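Local coordinates for protein cytochrome c551 (Achromobacter xylosoxidans, PDB 2ZON) that binds a single haem in a small, all-helical cytochrome c fold and probably shuttles single electrons between redox partners, at residues D49-T54 against A77-M82; T54-K59 against A70-L75. All coordinates share one frame; numbering follows the deposited sequence.

Contact 1 of 2, residues D49-T54 against A77-M82; sequences DALLAT and AAVAYM. With HEM (protoporphyrin IX containing Fe), chain K.
Leu51 and Val79 meet side chain to side chain where helix 48-57 runs past the C-terminal helix 72-85, a buried example of how c-type cytochromes build a haem pocket from apolar helix faces. Leu51 comes first along the chain. Its CB lies 3.8 Å from Val79 CG1, and the same CB reaches HEM CMA at 4.1 Å, so the leucine fills the angle between valine and porphyrin edge. Its CD1 methyl also skirts Val79 CG1, at 4.2 Å, and the side chain packs further on Met83, Phe43 and Gln46.

At Leu52 the touching atom belongs to the backbone: CA stands 4.3 Å from Val79 CG2, and these two residues mark the nearest approach of the alpha carbons, 6.5 Å. With CG1 anti to the backbone N (chi1 170°), Val79 divides its branches, CG1 going to Leu51 and CG2 lying between Leu52 and HEM CMB.

Thr54 ends the segment beside the haem; its methyl CG2 rests 3.6 Å from CBA of one propionate arm. On the other helix Ala78 CB faces the HEM CMB methyl, while Met82 brings SD to 3.5 Å from HEM CHB, its bend at chi3 (74°) laying CE near the same carbon. His24, Tyr16 and Trp40 pack around this methionine.

With carbon meeting carbon throughout, the two segments cohere by shape and dispersion alone. Each leans on the porphyrin rim as well as on the other, which makes the haem an integral part of the core. An apolar lining of this sort would be expected to favour the less charged, reduced haem.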
ATOM      1  N   ASP D  49       5.106 -17.532  46.704  1.00 27.74           N
ATOM      2  CA  ASP D  49       4.474 -16.476  47.499  1.00 27.75           C
ATOM      3  C   ASP D  49       5.138 -15.111  47.276  1.00 26.87           C
ATOM      4  O   ASP D  49       4.448 -14.093  47.121  1.00 26.63           O
ATOM      5  CB  ASP D  49       4.473 -16.831  48.990  1.00 28.48           C
ATOM      6  CG  ASP D  49       3.501 -17.943  49.334  1.00 30.10           C
ATOM      7  OD1 ASP D  49       2.598 -18.246  48.524  1.00 31.96           O
ATOM      8  OD2 ASP D  49       3.644 -18.523  50.432  1.00 33.47           O
ATOM      9  N   ALA D  50       6.470 -15.096  47.247  1.00 25.54           N
ATOM     10  CA  ALA D  50       7.216 -13.855  47.032  1.00 24.42           C
ATOM     11  C   ALA D  50       6.940 -13.272  45.649  1.00 23.76           C
ATOM     12  O   ALA D  50       6.742 -12.059  45.509  1.00 22.85           O
ATOM     13  CB  ALA D  50       8.720 -14.087  47.229  1.00 24.45           C
ATOM     14  N   LEU D  51       6.938 -14.141  44.637  1.00 23.32           N
ATOM     15  CA  LEU D  51       6.666 -13.728  43.262  1.00 22.95           C
ATOM     16  C   LEU D  51       5.254 -13.145  43.144  1.00 22.89           C
ATOM     17  O   LEU D  51       5.063 -12.075  42.546  1.00 22.47           O
ATOM     18  CB  LEU D  51       6.850 -14.900  42.284  1.00 23.18           C
ATOM     19  CG  LEU D  51       8.244 -15.529  42.192  1.00 23.70           C
ATOM     20  CD1 LEU D  51       8.258 -16.594  41.096  1.00 22.59           C
ATOM     21  CD2 LEU D  51       9.362 -14.485  41.979  1.00 21.75           C
ATOM     22  N   LEU D  52       4.282 -13.832  43.744  1.00 22.52           N
ATOM     23  CA  LEU D  52       2.893 -13.363  43.740  1.00 22.68           C
ATOM     24  C   LEU D  52       2.763 -11.987  44.399  1.00 23.06           C
ATOM     25  O   LEU D  52       2.074 -11.108  43.873  1.00 22.92           O
ATOM     26  CB  LEU D  52       1.945 -14.384  44.389  1.00 22.56           C
ATOM     27  CG  LEU D  52       0.466 -13.969  44.516  1.00 23.33           C
ATOM     28  CD1 LEU D  52      -0.204 -13.768  43.134  1.00 21.41           C
ATOM     29  CD2 LEU D  52      -0.297 -14.984  45.313  1.00 22.46           C
ATOM     30  N   ALA D  53       3.450 -11.797  45.522  1.00 23.74           N
ATOM     31  CA  ALA D  53       3.470 -10.492  46.217  1.00 24.03           C
ATOM     32  C   ALA D  53       4.019  -9.368  45.339  1.00 24.33           C
ATOM     33  O   ALA D  53       3.512  -8.244  45.351  1.00 24.66           O
ATOM     34  CB  ALA D  53       4.261 -10.590  47.526  1.00 24.43           C
ATOM     35  N   THR D  54       5.057  -9.674  44.576  1.00 23.86           N
ATOM     36  CA  THR D  54       5.612  -8.714  43.631  1.00 24.14           C
ATOM     37  C   THR D  54       4.619  -8.352  42.517  1.00 24.37           C
ATOM     38  O   THR D  54       4.522  -7.184  42.122  1.00 24.52           O
ATOM     39  CB  THR D  54       6.934  -9.244  43.050  1.00 23.74           C
ATOM     40  OG1 THR D  54       7.856  -9.434  44.136  1.00 24.58           O
ATOM     41  CG2 THR D  54       7.532  -8.263  42.036  1.00 24.02           C
ATOM     42  N   ALA D  77      -2.241 -18.568  39.991  1.00 16.96           N
ATOM     43  CA  ALA D  77      -2.250 -19.573  38.935  1.00 17.04           C
ATOM     44  C   ALA D  77      -1.398 -19.155  37.731  1.00 16.54           C
ATOM     45  O   ALA D  77      -0.737 -19.998  37.111  1.00 15.94           O
ATOM     46  CB  ALA D  77      -3.689 -19.886  38.505  1.00 16.97           C
ATOM     47  N   ALA D  78      -1.408 -17.861  37.406  1.00 15.67           N
ATOM     48  CA  ALA D  78      -0.606 -17.364  36.293  1.00 15.88           C
ATOM     49  C   ALA D  78       0.877 -17.382  36.659  1.00 16.20           C
ATOM     50  O   ALA D  78       1.711 -17.753  35.832  1.00 16.32           O
ATOM     51  CB  ALA D  78      -1.061 -15.951  35.866  1.00 15.11           C
ATOM     52  N   VAL D  79       1.194 -17.000  37.900  1.00 16.50           N
ATOM     53  CA  VAL D  79       2.563 -17.098  38.396  1.00 17.07           C
ATOM     54  C   VAL D  79       3.013 -18.565  38.307  1.00 17.73           C
ATOM     55  O   VAL D  79       4.106 -18.837  37.812  1.00 18.46           O
ATOM     56  CB  VAL D  79       2.755 -16.486  39.814  1.00 17.11           C
ATOM     57  CG1 VAL D  79       4.137 -16.838  40.379  1.00 17.50           C
ATOM     58  CG2 VAL D  79       2.577 -14.949  39.767  1.00 16.56           C
ATOM     59  N   ALA D  80       2.150 -19.491  38.722  1.00 17.47           N
ATOM     60  CA  ALA D  80       2.456 -20.918  38.680  1.00 18.19           C
ATOM     61  C   ALA D  80       2.752 -21.411  37.260  1.00 17.82           C
ATOM     62  O   ALA D  80       3.677 -22.193  37.057  1.00 18.64           O
ATOM     63  CB  ALA D  80       1.325 -21.734  39.329  1.00 18.34           C
ATOM     64  N   TYR D  81       1.973 -20.949  36.286  1.00 17.82           N
ATOM     65  CA  TYR D  81       2.186 -21.297  34.883  1.00 18.30           C
ATOM     66  C   TYR D  81       3.561 -20.792  34.416  1.00 18.65           C
ATOM     67  O   TYR D  81       4.297 -21.484  33.692  1.00 18.33           O
ATOM     68  CB  TYR D  81       1.073 -20.684  34.023  1.00 18.59           C
ATOM     69  CG  TYR D  81       1.342 -20.737  32.533  1.00 19.90           C
ATOM     70  CD1 TYR D  81       1.208 -21.929  31.812  1.00 21.18           C
ATOM     71  CD2 TYR D  81       1.710 -19.584  31.835  1.00 20.87           C
ATOM     72  CE1 TYR D  81       1.440 -21.967  30.426  1.00 20.89           C
ATOM     73  CE2 TYR D  81       1.946 -19.617  30.475  1.00 21.02           C
ATOM     74  CZ  TYR D  81       1.817 -20.803  29.775  1.00 21.25           C
ATOM     75  OH  TYR D  81       2.057 -20.796  28.414  1.00 22.97           O
ATOM     76  N   MET D  82       3.895 -19.575  34.838  1.00 18.85           N
ATOM     77  CA  MET D  82       5.158 -18.953  34.427  1.00 19.26           C
ATOM     78  C   MET D  82       6.356 -19.711  35.012  1.00 20.00           C
ATOM     79  O   MET D  82       7.297 -20.054  34.277  1.00 19.65           O
ATOM     80  CB  MET D  82       5.155 -17.466  34.780  1.00 19.62           C
ATOM     81  CG  MET D  82       4.112 -16.712  33.967  1.00 19.11           C
ATOM     82  SD  MET D  82       3.986 -14.975  34.412  1.00 19.84           S
ATOM     83  CE  MET D  82       5.494 -14.338  33.670  1.00 19.49           C
TER
HETATM   84  CHA HEM K 200       8.484  -9.336  36.634  1.00 19.61           C
HETATM   85  CHB HEM K 200       4.561 -12.110  36.422  1.00 19.71           C
HETATM   86  CHC HEM K 200       2.405  -8.742  33.773  1.00 19.53           C
HETATM   87  CHD HEM K 200       6.647  -6.614  33.112  1.00 21.13           C
HETATM   88  C1A HEM K 200       7.618 -10.398  36.906  1.00 20.60           C
HETATM   89  C2A HEM K 200       7.814 -11.454  37.798  1.00 19.78           C
HETATM   90  C3A HEM K 200       6.679 -12.235  37.726  1.00 19.23           C
HETATM   91  C4A HEM K 200       5.813 -11.656  36.811  1.00 19.33           C
HETATM   92  CMA HEM K 200       6.371 -13.530  38.501  1.00 20.52           C
HETATM   93  CAA HEM K 200       9.051 -11.679  38.663  1.00 21.49           C
HETATM   94  CBA HEM K 200       8.988 -10.819  39.908  1.00 25.94           C
HETATM   95  CGA HEM K 200      10.359 -10.190  40.160  1.00 28.57           C
HETATM   96  O1A HEM K 200      10.955  -9.679  39.186  1.00 30.76           O
HETATM   97  O2A HEM K 200      10.776 -10.248  41.327  1.00 31.07           O
HETATM   98  C1B HEM K 200       3.550 -11.418  35.764  1.00 19.59           C
HETATM   99  C2B HEM K 200       2.219 -11.782  35.658  1.00 17.36           C
HETATM  100  C3B HEM K 200       1.577 -10.813  34.916  1.00 17.94           C
HETATM  101  C4B HEM K 200       2.567  -9.897  34.539  1.00 18.88           C
HETATM  102  CMB HEM K 200       1.605 -13.033  36.334  1.00 16.23           C
HETATM  103  CAB HEM K 200       0.110 -10.822  34.480  1.00 18.94           C
HETATM  104  CBB HEM K 200      -0.898 -10.967  35.635  1.00 19.62           C
HETATM  105  C1C HEM K 200       3.349  -7.841  33.276  1.00 19.09           C
HETATM  106  C2C HEM K 200       3.153  -6.803  32.366  1.00 19.93           C
HETATM  107  C3C HEM K 200       4.364  -6.158  32.166  1.00 19.47           C
HETATM  108  C4C HEM K 200       5.280  -6.854  32.967  1.00 20.77           C
HETATM  109  CMC HEM K 200       1.803  -6.468  31.712  1.00 20.16           C
HETATM  110  CAC HEM K 200       4.574  -5.025  31.159  1.00 19.05           C
HETATM  111  CBC HEM K 200       3.773  -3.731  31.356  1.00 17.49           C
HETATM  112  C1D HEM K 200       7.541  -7.087  34.071  1.00 20.16           C
HETATM  113  C2D HEM K 200       8.817  -6.607  34.365  1.00 20.55           C
HETATM  114  C3D HEM K 200       9.359  -7.374  35.373  1.00 20.99           C
HETATM  115  C4D HEM K 200       8.392  -8.332  35.677  1.00 20.41           C
HETATM  116  CMD HEM K 200       9.494  -5.410  33.674  1.00 20.79           C
HETATM  117  CAD HEM K 200      10.735  -7.205  36.056  1.00 23.13           C
HETATM  118  CBD HEM K 200      10.627  -6.130  37.150  1.00 25.68           C
HETATM  119  CGD HEM K 200      11.966  -5.431  37.467  1.00 29.32           C
HETATM  120  O1D HEM K 200      12.924  -6.161  37.799  1.00 30.74           O
HETATM  121  O2D HEM K 200      12.007  -4.177  37.377  1.00 31.23           O
HETATM  122  NA  HEM K 200       6.411 -10.552  36.334  1.00 17.87           N
HETATM  123  NB  HEM K 200       3.732 -10.273  35.077  1.00 16.88           N
HETATM  124  NC  HEM K 200       4.647  -7.851  33.619  1.00 18.79           N
HETATM  125  ND  HEM K 200       7.314  -8.130  34.885  1.00 19.32           N
HETATM  126 FE   HEM K 200       5.558  -9.235  34.980  1.00 19.40          FE

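Contact 2 of 2, residues T54-K59 against A70-L75. With HEM (protoporphyrin IX containing Fe), chain K.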
ATOM      1  N   THR D  54       5.057  -9.674  44.576  1.00 23.86           N
ATOM      2  CA  THR D  54       5.612  -8.714  43.631  1.00 24.14           C
ATOM      3  C   THR D  54       4.619  -8.352  42.517  1.00 24.37           C
ATOM      4  O   THR D  54       4.522  -7.184  42.122  1.00 24.52           O
ATOM      5  CB  THR D  54       6.934  -9.244  43.050  1.00 23.74           C
ATOM      6  OG1 THR D  54       7.856  -9.434  44.136  1.00 24.58           O
ATOM      7  CG2 THR D  54       7.532  -8.263  42.036  1.00 24.02           C
ATOM      8  N   VAL D  55       3.889  -9.354  42.014  1.00 24.10           N
ATOM      9  CA  VAL D  55       2.914  -9.130  40.933  1.00 24.05           C
ATOM     10  C   VAL D  55       1.798  -8.220  41.433  1.00 24.64           C
ATOM     11  O   VAL D  55       1.443  -7.244  40.774  1.00 24.24           O
ATOM     12  CB  VAL D  55       2.355 -10.464  40.373  1.00 24.12           C
ATOM     13  CG1 VAL D  55       1.180 -10.232  39.421  1.00 23.47           C
ATOM     14  CG2 VAL D  55       3.468 -11.234  39.662  1.00 23.31           C
ATOM     15  N   LEU D  56       1.287  -8.524  42.627  1.00 25.11           N
ATOM     16  CA  LEU D  56       0.219  -7.731  43.238  1.00 26.07           C
ATOM     17  C   LEU D  56       0.632  -6.271  43.431  1.00 26.66           C
ATOM     18  O   LEU D  56      -0.126  -5.350  43.097  1.00 26.85           O
ATOM     19  CB  LEU D  56      -0.179  -8.331  44.584  1.00 26.27           C
ATOM     20  CG  LEU D  56      -1.085  -9.554  44.580  1.00 27.71           C
ATOM     21  CD1 LEU D  56      -1.217 -10.084  46.004  1.00 28.17           C
ATOM     22  CD2 LEU D  56      -2.458  -9.202  44.019  1.00 28.97           C
ATOM     23  N   LYS D  57       1.848  -6.072  43.932  1.00 27.08           N
ATOM     24  CA  LYS D  57       2.367  -4.734  44.223  1.00 27.95           C
ATOM     25  C   LYS D  57       2.687  -3.956  42.957  1.00 28.11           C
ATOM     26  O   LYS D  57       2.396  -2.756  42.864  1.00 27.90           O
ATOM     27  CB  LYS D  57       3.616  -4.828  45.111  1.00 28.06           C
ATOM     28  CG  LYS D  57       4.248  -3.484  45.459  1.00 28.87           C
ATOM     29  CD  LYS D  57       5.256  -3.610  46.597  1.00 28.97           C
ATOM     30  CE  LYS D  57       5.622  -2.234  47.190  1.00 32.86           C
ATOM     31  NZ  LYS D  57       6.367  -1.356  46.223  1.00 35.22           N
ATOM     32  N   GLY D  58       3.266  -4.653  41.978  1.00 27.83           N
ATOM     33  CA  GLY D  58       3.870  -4.011  40.813  1.00 27.82           C
ATOM     34  C   GLY D  58       5.349  -3.849  41.112  1.00 28.12           C
ATOM     35  O   GLY D  58       5.740  -3.821  42.283  1.00 27.62           O
ATOM     36  N   LYS D  59       6.168  -3.763  40.068  1.00 28.01           N
ATOM     37  CA  LYS D  59       7.620  -3.599  40.212  1.00 28.53           C
ATOM     38  C   LYS D  59       8.150  -3.030  38.912  1.00 28.10           C
ATOM     39  O   LYS D  59       7.920  -3.599  37.847  1.00 28.00           O
ATOM     40  CB  LYS D  59       8.286  -4.958  40.510  1.00 28.62           C
ATOM     41  CG  LYS D  59       9.793  -4.940  40.820  1.00 30.06           C
ATOM     42  CD  LYS D  59      10.259  -6.384  41.049  1.00 29.99           C
ATOM     43  CE  LYS D  59      11.637  -6.491  41.665  1.00 33.56           C
ATOM     44  NZ  LYS D  59      12.688  -6.269  40.652  1.00 35.23           N
ATOM     45  N   ALA D  70      -7.575  -9.258  37.774  1.00 19.34           N
ATOM     46  CA  ALA D  70      -7.732 -10.661  38.191  1.00 19.09           C
ATOM     47  C   ALA D  70      -7.666 -10.777  39.705  1.00 19.28           C
ATOM     48  O   ALA D  70      -7.006  -9.974  40.367  1.00 18.56           O
ATOM     49  CB  ALA D  70      -6.652 -11.512  37.563  1.00 18.76           C
ATOM     50  N   ASP D  71      -8.338 -11.785  40.252  1.00 18.45           N
ATOM     51  CA  ASP D  71      -8.229 -12.025  41.674  1.00 18.28           C
ATOM     52  C   ASP D  71      -6.903 -12.708  42.060  1.00 18.22           C
ATOM     53  O   ASP D  71      -6.135 -13.177  41.189  1.00 17.26           O
ATOM     54  CB  ASP D  71      -9.502 -12.701  42.248  1.00 17.91           C
ATOM     55  CG  ASP D  71      -9.642 -14.178  41.869  1.00 18.87           C
ATOM     56  OD1 ASP D  71      -8.723 -14.752  41.267  1.00 18.85           O
ATOM     57  OD2 ASP D  71     -10.706 -14.764  42.197  1.00 21.34           O
ATOM     58  N   GLU D  72      -6.612 -12.721  43.357  1.00 18.65           N
ATOM     59  CA  GLU D  72      -5.351 -13.261  43.840  1.00 19.34           C
ATOM     60  C   GLU D  72      -5.147 -14.714  43.412  1.00 18.93           C
ATOM     61  O   GLU D  72      -4.046 -15.087  42.998  1.00 18.23           O
ATOM     62  CB  GLU D  72      -5.258 -13.090  45.365  1.00 20.00           C
ATOM     63  CG  GLU D  72      -3.895 -13.390  45.962  1.00 23.55           C
ATOM     64  CD  GLU D  72      -3.982 -13.580  47.471  1.00 29.49           C
ATOM     65  OE1 GLU D  72      -4.324 -12.595  48.166  1.00 34.07           O
ATOM     66  OE2 GLU D  72      -3.761 -14.714  47.951  1.00 32.09           O
ATOM     67  N   ALA D  73      -6.200 -15.539  43.495  1.00 19.01           N
ATOM     68  CA  ALA D  73      -6.077 -16.948  43.094  1.00 18.64           C
ATOM     69  C   ALA D  73      -5.720 -17.111  41.610  1.00 18.30           C
ATOM     70  O   ALA D  73      -4.966 -18.024  41.241  1.00 18.29           O
ATOM     71  CB  ALA D  73      -7.357 -17.716  43.414  1.00 19.15           C
ATOM     72  N   THR D  74      -6.286 -16.251  40.761  1.00 17.44           N
ATOM     73  CA  THR D  74      -6.041 -16.366  39.330  1.00 16.61           C
ATOM     74  C   THR D  74      -4.608 -15.892  39.070  1.00 16.89           C
ATOM     75  O   THR D  74      -3.883 -16.494  38.284  1.00 15.92           O
ATOM     76  CB  THR D  74      -7.050 -15.550  38.503  1.00 17.26           C
ATOM     77  OG1 THR D  74      -8.382 -16.004  38.789  1.00 17.30           O
ATOM     78  CG2 THR D  74      -6.786 -15.706  36.993  1.00 17.91           C
ATOM     79  N   LEU D  75      -4.215 -14.795  39.730  1.00 16.68           N
ATOM     80  CA  LEU D  75      -2.826 -14.330  39.627  1.00 17.30           C
ATOM     81  C   LEU D  75      -1.835 -15.394  40.128  1.00 17.89           C
ATOM     82  O   LEU D  75      -0.788 -15.601  39.515  1.00 17.84           O
ATOM     83  CB  LEU D  75      -2.619 -12.996  40.369  1.00 17.53           C
ATOM     84  CG  LEU D  75      -3.311 -11.765  39.773  1.00 17.09           C
ATOM     85  CD1 LEU D  75      -3.374 -10.609  40.768  1.00 18.10           C
ATOM     86  CD2 LEU D  75      -2.627 -11.307  38.506  1.00 18.39           C
TER
HETATM   87  CHA HEM K 200       8.484  -9.336  36.634  1.00 19.61           C
HETATM   88  CHB HEM K 200       4.561 -12.110  36.422  1.00 19.71           C
HETATM   89  CHC HEM K 200       2.405  -8.742  33.773  1.00 19.53           C
HETATM   90  CHD HEM K 200       6.647  -6.614  33.112  1.00 21.13           C
HETATM   91  C1A HEM K 200       7.618 -10.398  36.906  1.00 20.60           C
HETATM   92  C2A HEM K 200       7.814 -11.454  37.798  1.00 19.78           C
HETATM   93  C3A HEM K 200       6.679 -12.235  37.726  1.00 19.23           C
HETATM   94  C4A HEM K 200       5.813 -11.656  36.811  1.00 19.33           C
HETATM   95  CMA HEM K 200       6.371 -13.530  38.501  1.00 20.52           C
HETATM   96  CAA HEM K 200       9.051 -11.679  38.663  1.00 21.49           C
HETATM   97  CBA HEM K 200       8.988 -10.819  39.908  1.00 25.94           C
HETATM   98  CGA HEM K 200      10.359 -10.190  40.160  1.00 28.57           C
HETATM   99  O1A HEM K 200      10.955  -9.679  39.186  1.00 30.76           O
HETATM  100  O2A HEM K 200      10.776 -10.248  41.327  1.00 31.07           O
HETATM  101  C1B HEM K 200       3.550 -11.418  35.764  1.00 19.59           C
HETATM  102  C2B HEM K 200       2.219 -11.782  35.658  1.00 17.36           C
HETATM  103  C3B HEM K 200       1.577 -10.813  34.916  1.00 17.94           C
HETATM  104  C4B HEM K 200       2.567  -9.897  34.539  1.00 18.88           C
HETATM  105  CMB HEM K 200       1.605 -13.033  36.334  1.00 16.23           C
HETATM  106  CAB HEM K 200       0.110 -10.822  34.480  1.00 18.94           C
HETATM  107  CBB HEM K 200      -0.898 -10.967  35.635  1.00 19.62           C
HETATM  108  C1C HEM K 200       3.349  -7.841  33.276  1.00 19.09           C
HETATM  109  C2C HEM K 200       3.153  -6.803  32.366  1.00 19.93           C
HETATM  110  C3C HEM K 200       4.364  -6.158  32.166  1.00 19.47           C
HETATM  111  C4C HEM K 200       5.280  -6.854  32.967  1.00 20.77           C
HETATM  112  CMC HEM K 200       1.803  -6.468  31.712  1.00 20.16           C
HETATM  113  CAC HEM K 200       4.574  -5.025  31.159  1.00 19.05           C
HETATM  114  CBC HEM K 200       3.773  -3.731  31.356  1.00 17.49           C
HETATM  115  C1D HEM K 200       7.541  -7.087  34.071  1.00 20.16           C
HETATM  116  C2D HEM K 200       8.817  -6.607  34.365  1.00 20.55           C
HETATM  117  C3D HEM K 200       9.359  -7.374  35.373  1.00 20.99           C
HETATM  118  C4D HEM K 200       8.392  -8.332  35.677  1.00 20.41           C
HETATM  119  CMD HEM K 200       9.494  -5.410  33.674  1.00 20.79           C
HETATM  120  CAD HEM K 200      10.735  -7.205  36.056  1.00 23.13           C
HETATM  121  CBD HEM K 200      10.627  -6.130  37.150  1.00 25.68           C
HETATM  122  CGD HEM K 200      11.966  -5.431  37.467  1.00 29.32           C
HETATM  123  O1D HEM K 200      12.924  -6.161  37.799  1.00 30.74           O
HETATM  124  O2D HEM K 200      12.007  -4.177  37.377  1.00 31.23           O
HETATM  125  NA  HEM K 200       6.411 -10.552  36.334  1.00 17.87           N
HETATM  126  NB  HEM K 200       3.732 -10.273  35.077  1.00 16.88           N
HETATM  127  NC  HEM K 200       4.647  -7.851  33.619  1.00 18.79           N
HETATM  128  ND  HEM K 200       7.314  -8.130  34.885  1.00 19.32           N
HETATM  129 FE   HEM K 200       5.558  -9.235  34.980  1.00 19.40          FE
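This is an apolar helix-to-helix contact, partly buried, between the C-terminal end of helix 48-57 and the first turn of helix 72-85, close to the porphyrin edge. Its centre is Leu75, whose two methyls part company: CD1 takes Leu56 CD2 at 3.7 Å, whereas CD2 meets Val55 CG1 at 4.1 Å and presses to 3.4 Å from HEM CBB. Val55 is forked too: its CG1 branch, trans to the main-chain nitrogen, reaches the leucine, and CG2 settles over the porphyrin margin, 3.5 Å from HEM CHB.

Toward solvent the packing grades into polar chemistry. Leu56 CD1 lies against the aliphatic CG of Glu72, whose carboxylate forms a salt bridge with Arg76 one turn further along its own helix.

Both helix ends are well defined. Asp71 is the N-cap of helix 72-85: its OD1 accepts from Thr74 N at 2.9 Å and also from Thr74 OG1, the hydroxyl approaching from above the carboxylate plane by 38°. Gly58, with positive phi, takes the chain out of helix 48-57 and on to Lys59. The bend at chi4 in that lysine brings NZ to HEM O1D, a 2.9 Å hydrogen bond that should offset some propionate charge.

Around this pair of helix ends, Leu15 of helix 10-24 covers Leu75, and Arg65 from the connecting loop lies on both Leu56 and Leu75. Leu52, one turn earlier on helix 48-57, packs against Glu72 and Leu75 and continues the interface.

How the contacts relate
Contacts 1 and 2 are successive parts of one interface, that of helix 48-57 with helix 72-85, and their centres lie about 7 Å apart. In chain order the segments run 49-54, 54-59, 70-75, 77-82, so contact 2 closes the shorter loop and contact 1 brackets it; Thr54 belongs to both. The apolar surface is continuous from one to the other: Leu52 CD1 packs on Leu75 CB, and Val79 CG2 on Val55 CG2, each at 3.8 Å. Contact 1 lies nearer the centre of the chain. Because both contacts also touch the haem, this pair of crossing helices forms a continuous wall of the pocket.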